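Local coordinates for protein putative pore-forming toxin (PDB 3KOG) that is of unknown function but may be a pore-forming toxin, a mostly beta-stranded bacterial protein probably made with a lipoprotein-type signal, at residues 21-26 and 38-43; 112-117 and 180-185; 171-176 and 220-225. One frame throughout, in Å; residues are numbered along the deposited sequence.

Contact 1. Residues 21-26 and 38-43; sequences ITPVVI and AEISFS
P23 and V25 of strand 18-27 meet I40 and F42 of strand 39-42 where two beta sheets pack face to face. Both segments fall in a sequence-family region of unknown function assigned to the transthyretin clan, and a layered pair of sheets is consistent with that kinship. The axes of the two short segments approach to 9.5 Å and their directions differ by 142°, too wide a gap for backbone pairing, so the contact is made almost wholly by side chains.

F42 holds its ring against P23, CG anti to its own carbonyl carbon (chi1 -65°), and the far end of the ring does the touching: CZ lies 3.7 Å from P23 CG and 4.0 Å from P23 CD. The two side chains cross at about a right angle. P23 CG also faces I40, whose branch methyl CG2 is 4.3 Å from it. Further along, V25 and I40 slide past each other in opposite directions. I40 is extended (chi2 176°), and its terminal CD1 comes within 3.6 Å of V25 CG2; the other methyl of that valine, CG1, rests 4.2 Å from A38 CB. At the far end the I21 carbonyl oxygen sits loosely at the edge of the F42 ring, 4.2 Å from CE2.

Next to strand 39-42 in its sheet, strand 58-66 continues the layer, I60 touching I21 and A64 touching V25, while T22 and V24 use their backbones to pair with strand 85-94. With carbon against carbon in nearly every touch, the two segments are held by shape and exclusion of water, without directional bonds; the 239 Å² buried between them is only a share of the apolar layer joining the sheets.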
loop_
_atom_site.group_PDB
_atom_site.type_symbol
_atom_site.label_atom_id
_atom_site.label_comp_id
_atom_site.label_asym_id
_atom_site.label_seq_id
_atom_site.Cartn_x
_atom_site.Cartn_y
_atom_site.Cartn_z
ATOM N N ILE A 21 3.302 3.582 3.848
ATOM C CA ILE A 21 2.841 4.398 2.769
ATOM C C ILE A 21 3.992 5.195 2.170
ATOM O O ILE A 21 4.737 5.916 2.893
ATOM C CB ILE A 21 1.763 5.439 3.291
ATOM C CG1 ILE A 21 0.478 4.737 3.754
ATOM C CG2 ILE A 21 1.444 6.501 2.131
ATOM C CD1 ILE A 21 -0.423 5.651 4.671
ATOM N N THR A 22 4.169 5.067 0.872
ATOM C CA THR A 22 5.249 5.742 0.163
ATOM C C THR A 22 4.701 6.765 -0.839
ATOM O O THR A 22 4.226 6.414 -1.912
ATOM C CB THR A 22 6.176 4.725 -0.552
ATOM O OG1 THR A 22 6.717 3.795 0.417
ATOM C CG2 THR A 22 7.313 5.430 -1.267
ATOM N N PRO A 23 4.800 8.060 -0.499
ATOM C CA PRO A 23 4.373 9.107 -1.419
ATOM C C PRO A 23 5.351 9.258 -2.580
ATOM O O PRO A 23 6.567 9.114 -2.398
ATOM C CB PRO A 23 4.380 10.395 -0.551
ATOM C CG PRO A 23 4.687 9.971 0.795
ATOM C CD PRO A 23 5.193 8.598 0.812
ATOM N N VAL A 24 4.787 9.452 -3.767
ATOM C CA VAL A 24 5.495 9.781 -4.983
ATOM C C VAL A 24 4.875 11.112 -5.486
ATOM O O VAL A 24 3.645 11.151 -5.711
ATOM C CB VAL A 24 5.280 8.706 -6.038
ATOM C CG1 VAL A 24 6.015 9.091 -7.346
ATOM C CG2 VAL A 24 5.700 7.299 -5.523
ATOM N N VAL A 25 5.676 12.185 -5.601
ATOM C CA VAL A 25 5.147 13.524 -5.965
ATOM C C VAL A 25 5.537 13.809 -7.419
ATOM O O VAL A 25 6.751 13.802 -7.768
ATOM C CB VAL A 25 5.686 14.664 -5.059
ATOM C CG1 VAL A 25 5.014 16.026 -5.409
ATOM C CG2 VAL A 25 5.477 14.309 -3.556
ATOM N N ILE A 26 4.524 14.082 -8.238
ATOM C CA ILE A 26 4.714 14.332 -9.665
ATOM C C ILE A 26 4.369 15.767 -10.018
ATOM O O ILE A 26 3.264 16.259 -9.742
ATOM C CB ILE A 26 3.852 13.391 -10.548
ATOM C CG1 ILE A 26 4.154 11.939 -10.251
ATOM C CG2 ILE A 26 3.993 13.723 -12.088
ATOM C CD1 ILE A 26 5.642 11.486 -10.425
ATOM N N ALA A 38 10.466 17.996 -3.050
ATOM C CA ALA A 38 9.203 18.593 -2.608
ATOM C C ALA A 38 9.107 18.513 -1.081
ATOM O O ALA A 38 9.658 17.597 -0.453
ATOM C CB ALA A 38 8.066 17.866 -3.216
ATOM N N GLU A 39 8.424 19.472 -0.491
ATOM C CA GLU A 39 8.046 19.429 0.921
ATOM C C GLU A 39 6.876 18.458 1.000
ATOM O O GLU A 39 5.931 18.555 0.187
ATOM C CB GLU A 39 7.651 20.836 1.404
ATOM C CG GLU A 39 7.350 20.954 2.917
ATOM C CD GLU A 39 6.889 22.374 3.352
ATOM O OE1 GLU A 39 7.036 23.383 2.585
ATOM O OE2 GLU A 39 6.360 22.458 4.482
ATOM N N ILE A 40 6.930 17.513 1.935
ATOM C CA ILE A 40 5.909 16.505 2.057
ATOM C C ILE A 40 5.438 16.382 3.476
ATOM O O ILE A 40 6.251 16.258 4.388
ATOM C CB ILE A 40 6.416 15.121 1.562
ATOM C CG1 ILE A 40 6.819 15.250 0.090
ATOM C CG2 ILE A 40 5.327 14.075 1.714
ATOM C CD1 ILE A 40 7.441 13.976 -0.508
ATOM N N SER A 41 4.120 16.314 3.664
ATOM C CA SER A 41 3.576 16.185 4.986
ATOM C C SER A 41 2.521 15.085 5.056
ATOM O O SER A 41 1.739 14.862 4.109
ATOM C CB SER A 41 2.998 17.531 5.454
ATOM O OG SER A 41 1.932 17.931 4.615
ATOM N N PHE A 42 2.541 14.361 6.162
ATOM C CA PHE A 42 1.557 13.342 6.474
ATOM C C PHE A 42 0.628 13.913 7.522
ATOM O O PHE A 42 1.133 14.402 8.523
ATOM C CB PHE A 42 2.235 12.127 7.100
ATOM C CG PHE A 42 3.173 11.395 6.199
ATOM C CD1 PHE A 42 4.483 11.806 6.062
ATOM C CD2 PHE A 42 2.722 10.310 5.450
ATOM C CE1 PHE A 42 5.378 11.125 5.186
ATOM C CE2 PHE A 42 3.600 9.601 4.615
ATOM C CZ PHE A 42 4.926 9.990 4.506
ATOM N N SER A 43 -0.698 13.850 7.316
ATOM C CA SER A 43 -1.696 14.262 8.300
ATOM C C SER A 43 -1.512 13.649 9.676
ATOM O O SER A 43 -1.718 14.327 10.658
ATOM C CB SER A 43 -3.156 13.971 7.857
ATOM O OG SER A 43 -3.343 12.600 7.619
#

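Contact 2. Residues 112-117 and 180-185; sequences TKHSGF and RFSVFV
S115 OG bonds to two backbone groups: it accepts the N-H of V183 at 2.9 Å and donates to the carbonyl oxygen of G116. The serine hydroxyl thus fills the acceptor place next to V183, while S115 N donates to V183 O. K113 and V185 bond to each other both ways as a regular hydrogen-bonded pair.

On one face H114 stacks on F184, offset and nearly parallel, with centroids 3.8 Å apart and planes at 7°. H114 CG stands anti to its backbone N (chi1 -175°), and the far end of the ring reaches S182: NE2 lies 2.8 Å from S182 OG, which sits in the plane of the imidazole. Stack and bond together fix the ring's rotation. T112 CG2 adds a touch at the F184 ring edge, 3.6 Å from CD2.

The R180 guanidinium lies over one face of the F117 ring in a cation-pi contact, R180 CZ 4.2 Å from the ring centroid and R180 NE over its centre, the two planes 42° apart.

Beyond S115 the register slips by one residue: F117 lies opposite S182, and K118 hydrogen-bonds to F181. This is an antiparallel strand pair, 98-120 with 179-198, its regular pairing broken around S115 to F117 and patched by a serine side chain.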
loop_
_atom_site.group_PDB
_atom_site.type_symbol
_atom_site.label_atom_id
_atom_site.label_comp_id
_atom_site.label_asym_id
_atom_site.label_seq_id
_atom_site.Cartn_x
_atom_site.Cartn_y
_atom_site.Cartn_z
ATOM N N THR A 112 -4.209 -15.095 -3.932
ATOM C CA THR A 112 -3.759 -15.467 -2.607
ATOM C C THR A 112 -2.731 -16.581 -2.846
ATOM O O THR A 112 -2.978 -17.464 -3.676
ATOM C CB THR A 112 -4.934 -15.962 -1.754
ATOM O OG1 THR A 112 -5.883 -14.907 -1.614
ATOM C CG2 THR A 112 -4.503 -16.372 -0.353
ATOM N N LYS A 113 -1.553 -16.454 -2.237
ATOM C CA LYS A 113 -0.502 -17.496 -2.277
ATOM C C LYS A 113 -0.305 -17.970 -0.845
ATOM O O LYS A 113 -0.355 -17.156 0.096
ATOM C CB LYS A 113 0.829 -16.944 -2.784
ATOM C CG LYS A 113 0.762 -16.252 -4.130
ATOM C CD LYS A 113 2.160 -16.153 -4.814
ATOM C CE LYS A 113 3.294 -15.956 -3.814
ATOM N NZ LYS A 113 4.446 -15.194 -4.387
ATOM N N HIS A 114 -0.068 -19.262 -0.674
ATOM C CA HIS A 114 0.045 -19.832 0.632
ATOM C C HIS A 114 1.147 -20.882 0.613
ATOM O O HIS A 114 1.132 -21.778 -0.213
ATOM C CB HIS A 114 -1.278 -20.486 1.013
ATOM C CG HIS A 114 -1.307 -21.015 2.408
ATOM N ND1 HIS A 114 -2.013 -22.139 2.770
ATOM C CD2 HIS A 114 -0.714 -20.564 3.536
ATOM C CE1 HIS A 114 -1.877 -22.337 4.069
ATOM N NE2 HIS A 114 -1.082 -21.396 4.557
ATOM N N SER A 115 2.094 -20.765 1.531
ATOM C CA SER A 115 3.112 -21.777 1.698
ATOM C C SER A 115 2.526 -23.077 2.314
ATOM O O SER A 115 1.364 -23.108 2.799
ATOM C CB SER A 115 4.198 -21.239 2.609
ATOM O OG SER A 115 3.711 -21.111 3.926
ATOM N N GLY A 116 3.319 -24.143 2.284
ATOM C CA GLY A 116 3.064 -25.314 3.108
ATOM C C GLY A 116 3.322 -24.940 4.565
ATOM O O GLY A 116 3.755 -23.807 4.870
ATOM N N PHE A 117 3.061 -25.886 5.464
ATOM C CA PHE A 117 3.100 -25.658 6.930
ATOM C C PHE A 117 4.324 -26.261 7.584
ATOM O O PHE A 117 4.647 -27.419 7.336
ATOM C CB PHE A 117 1.907 -26.335 7.637
ATOM C CG PHE A 117 0.551 -25.947 7.101
ATOM C CD1 PHE A 117 -0.057 -24.765 7.491
ATOM C CD2 PHE A 117 -0.146 -26.804 6.264
ATOM C CE1 PHE A 117 -1.334 -24.408 7.013
ATOM C CE2 PHE A 117 -1.425 -26.455 5.774
ATOM C CZ PHE A 117 -2.018 -25.264 6.164
ATOM N N ARG A 180 1.294 -24.380 14.122
ATOM C CA ARG A 180 1.280 -24.760 12.722
ATOM C C ARG A 180 1.472 -23.452 11.973
ATOM O O ARG A 180 0.578 -22.589 11.950
ATOM C CB ARG A 180 -0.060 -25.410 12.369
ATOM C CG ARG A 180 -0.212 -25.838 10.944
ATOM C CD ARG A 180 -1.585 -26.428 10.707
ATOM N NE ARG A 180 -1.557 -27.331 9.576
ATOM C CZ ARG A 180 -1.038 -28.561 9.594
ATOM N NH1 ARG A 180 -0.484 -29.072 10.707
ATOM N NH2 ARG A 180 -1.054 -29.284 8.475
ATOM N N PHE A 181 2.660 -23.287 11.415
ATOM C CA PHE A 181 3.081 -22.032 10.813
ATOM C C PHE A 181 3.062 -22.098 9.308
ATOM O O PHE A 181 3.506 -23.084 8.715
ATOM C CB PHE A 181 4.491 -21.678 11.316
ATOM C CG PHE A 181 5.090 -20.443 10.664
ATOM C CD1 PHE A 181 4.842 -19.185 11.179
ATOM C CD2 PHE A 181 5.859 -20.546 9.508
ATOM C CE1 PHE A 181 5.349 -18.027 10.524
ATOM C CE2 PHE A 181 6.401 -19.424 8.890
ATOM C CZ PHE A 181 6.131 -18.155 9.398
ATOM N N SER A 182 2.630 -21.009 8.686
ATOM C CA SER A 182 2.627 -20.834 7.262
ATOM C C SER A 182 2.571 -19.351 6.919
ATOM O O SER A 182 2.384 -18.499 7.793
ATOM C CB SER A 182 1.447 -21.572 6.605
ATOM O OG SER A 182 0.200 -21.036 7.025
ATOM N N VAL A 183 2.731 -19.049 5.639
ATOM C CA VAL A 183 2.660 -17.648 5.226
ATOM C C VAL A 183 1.692 -17.498 4.056
ATOM O O VAL A 183 1.785 -18.206 3.095
ATOM C CB VAL A 183 4.056 -17.121 4.848
ATOM C CG1 VAL A 183 3.984 -15.631 4.456
ATOM C CG2 VAL A 183 5.031 -17.319 6.014
ATOM N N PHE A 184 0.803 -16.517 4.148
ATOM C CA PHE A 184 0.022 -16.034 3.007
ATOM C C PHE A 184 0.616 -14.760 2.417
ATOM O O PHE A 184 1.144 -13.919 3.129
ATOM C CB PHE A 184 -1.442 -15.758 3.380
ATOM C CG PHE A 184 -2.243 -16.968 3.710
ATOM C CD1 PHE A 184 -2.230 -17.510 4.996
ATOM C CD2 PHE A 184 -3.084 -17.510 2.768
ATOM C CE1 PHE A 184 -3.030 -18.647 5.303
ATOM C CE2 PHE A 184 -3.843 -18.638 3.054
ATOM C CZ PHE A 184 -3.806 -19.187 4.337
ATOM N N VAL A 185 0.547 -14.654 1.101
ATOM C CA VAL A 185 0.826 -13.428 0.379
ATOM C C VAL A 185 -0.404 -13.112 -0.459
ATOM O O VAL A 185 -0.825 -13.925 -1.288
ATOM C CB VAL A 185 2.076 -13.560 -0.507
ATOM C CG1 VAL A 185 2.318 -12.267 -1.297
ATOM C CG2 VAL A 185 3.293 -13.939 0.359
#

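Contact 3. Residues 171-176 and 220-225; sequences NDVQVL and VSPKNE
Strands 172-175 and 220-225 run nearly parallel here, 19° apart, but their axes stay 7.7 Å from each other and their backbones do not pair. Side chains bridge the gap, with V173 lying nearest P222 and L176 nearest N224.

The N224 carboxamide does most of the work. Its CG is anti to its own carbonyl carbon (chi1 -79°), and the amide beyond it meets the end of strand 172-175 and the residue after it with both its polar atoms. ND2 donates to Q174 O at 3.0 Å in a nearly straight bond that lies in the amide plane. OD1 accepts L176 N at 2.8 Å, the donor standing well above the plane of the side-chain carbonyl. The amide thus takes an oxygen and an N-H two residues apart, much as the backbone of a neighbouring strand would. OD1 has a second partner in S179 OG, which should help keep the amide from flipping. L176 crosses the same group at about a right angle, its CG 3.8 Å from N224 CG.

Earlier in both segments, the touch is apolar: V173 CG1 packs 3.5 Å from P222 CB and 3.7 Å from P222 CG.

F181 of strand 179-198 packs on both V173 and N224. Strand 126-143 hydrogen-bonds to V173 and V175 through I128 and Y126, and along its length it also pairs with strand 207-225. Within 220-225, S221 and K223 bond through their backbones to F184 and S182 of strand 179-198, and V220 to F85 of strand 85-94; the contact joins two strands of the same mixed sheet that are not paired with each other here.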
loop_
_atom_site.group_PDB
_atom_site.type_symbol
_atom_site.label_atom_id
_atom_site.label_comp_id
_atom_site.label_asym_id
_atom_site.label_seq_id
_atom_site.Cartn_x
_atom_site.Cartn_y
_atom_site.Cartn_z
ATOM N N ASN A 171 13.724 -11.375 7.577
ATOM C CA ASN A 171 14.466 -12.364 8.379
ATOM C C ASN A 171 13.965 -12.442 9.838
ATOM O O ASN A 171 14.601 -13.059 10.692
ATOM C CB ASN A 171 15.967 -12.030 8.365
ATOM N N ASP A 172 12.792 -11.854 10.094
ATOM C CA ASP A 172 12.291 -11.605 11.450
ATOM C C ASP A 172 10.801 -12.043 11.617
ATOM O O ASP A 172 10.053 -11.487 12.414
ATOM C CB ASP A 172 12.392 -10.121 11.713
ATOM C CG ASP A 172 11.545 -9.328 10.751
ATOM O OD1 ASP A 172 11.731 -9.464 9.513
ATOM O OD2 ASP A 172 10.669 -8.590 11.228
ATOM N N VAL A 173 10.382 -13.037 10.858
ATOM C CA VAL A 173 9.021 -13.524 10.975
ATOM C C VAL A 173 9.001 -14.513 12.137
ATOM O O VAL A 173 9.876 -15.370 12.296
ATOM C CB VAL A 173 8.559 -14.117 9.665
ATOM C CG1 VAL A 173 7.111 -14.659 9.782
ATOM C CG2 VAL A 173 8.663 -13.057 8.555
ATOM N N GLN A 174 7.998 -14.385 12.974
ATOM C CA GLN A 174 7.950 -15.153 14.197
ATOM C C GLN A 174 7.195 -16.463 13.995
ATOM O O GLN A 174 6.031 -16.449 13.570
ATOM C CB GLN A 174 7.284 -14.291 15.238
ATOM C CG GLN A 174 7.379 -14.743 16.640
ATOM C CD GLN A 174 7.274 -13.565 17.598
ATOM O OE1 GLN A 174 7.709 -12.460 17.273
ATOM N NE2 GLN A 174 6.704 -13.792 18.767
ATOM N N VAL A 175 7.884 -17.579 14.281
ATOM C CA VAL A 175 7.297 -18.921 14.350
ATOM C C VAL A 175 7.056 -19.201 15.813
ATOM O O VAL A 175 7.993 -19.343 16.569
ATOM C CB VAL A 175 8.224 -20.025 13.770
ATOM C CG1 VAL A 175 7.550 -21.401 13.891
ATOM C CG2 VAL A 175 8.589 -19.723 12.341
ATOM N N LEU A 176 5.800 -19.261 16.233
ATOM C CA LEU A 176 5.515 -19.457 17.658
ATOM C C LEU A 176 5.779 -20.860 18.110
ATOM O O LEU A 176 5.916 -21.779 17.305
ATOM C CB LEU A 176 4.059 -19.048 17.997
ATOM C CG LEU A 176 3.741 -17.550 17.920
ATOM C CD1 LEU A 176 2.296 -17.280 18.306
ATOM C CD2 LEU A 176 4.680 -16.754 18.830
ATOM N N VAL A 220 1.424 -9.371 3.316
ATOM C CA VAL A 220 2.017 -10.644 3.748
ATOM C C VAL A 220 1.442 -10.949 5.153
ATOM O O VAL A 220 1.419 -10.066 6.037
ATOM C CB VAL A 220 3.566 -10.524 3.837
ATOM C CG1 VAL A 220 4.221 -11.901 4.240
ATOM C CG2 VAL A 220 4.117 -10.064 2.536
ATOM N N SER A 221 1.030 -12.192 5.375
ATOM C CA SER A 221 0.282 -12.566 6.583
ATOM C C SER A 221 0.869 -13.871 7.116
ATOM O O SER A 221 0.476 -14.939 6.646
ATOM C CB SER A 221 -1.157 -12.758 6.231
ATOM O OG SER A 221 -1.722 -11.586 5.671
ATOM N N PRO A 222 1.866 -13.788 8.003
ATOM C CA PRO A 222 2.353 -15.011 8.663
ATOM C C PRO A 222 1.280 -15.538 9.626
ATOM O O PRO A 222 0.619 -14.750 10.297
ATOM C CB PRO A 222 3.588 -14.548 9.428
ATOM C CG PRO A 222 3.846 -13.104 8.939
ATOM C CD PRO A 222 2.537 -12.592 8.506
ATOM N N LYS A 223 1.078 -16.841 9.651
ATOM C CA LYS A 223 -0.003 -17.463 10.395
ATOM C C LYS A 223 0.583 -18.471 11.373
ATOM O O LYS A 223 1.460 -19.275 10.985
ATOM C CB LYS A 223 -0.887 -18.218 9.415
ATOM C CG LYS A 223 -1.616 -17.304 8.441
ATOM C CD LYS A 223 -2.696 -16.463 9.132
ATOM C CE LYS A 223 -3.674 -15.819 8.098
ATOM N NZ LYS A 223 -4.366 -14.643 8.693
ATOM N N ASN A 224 0.151 -18.388 12.630
ATOM C CA ASN A 224 0.525 -19.351 13.667
ATOM C C ASN A 224 -0.779 -19.939 14.169
ATOM O O ASN A 224 -1.532 -19.265 14.843
ATOM C CB ASN A 224 1.327 -18.701 14.787
ATOM C CG ASN A 224 2.800 -18.498 14.404
ATOM O OD1 ASN A 224 3.606 -19.425 14.436
ATOM N ND2 ASN A 224 3.139 -17.281 14.045
ATOM N N GLU A 225 -1.044 -21.168 13.784
ATOM C CA GLU A 225 -2.341 -21.818 14.000
ATOM C C GLU A 225 -2.239 -23.050 14.870
ATOM O O GLU A 225 -1.153 -23.599 15.068
ATOM C CB GLU A 225 -2.873 -22.260 12.656
ATOM C CG GLU A 225 -3.165 -21.094 11.764
ATOM C CD GLU A 225 -3.609 -21.535 10.392
ATOM O OE1 GLU A 225 -3.355 -22.729 10.036
ATOM O OE2 GLU A 225 -4.211 -20.665 9.701
#

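Overall arrangement
Along the chain contact 1 closes before the other two open, while contacts 2 and 3 interleave, their segments alternating in sequence. Contact 1 lies on the opposite side of the chain's centre, its centre 33 Å from that of contact 2 and 31 Å from that of contact 3. Contacts 2 and 3 have centres only 9 Å apart and touch through neighbouring strands 179-198 and 207-225, where R180 N meets E225 O and S182 O meets K223 N. Every contact reaches the large mixed sheet; contact 1 ties it to the smaller three-stranded sheet, whereas contacts 2 and 3 hold its own strands together at the far end of an elongated molecule.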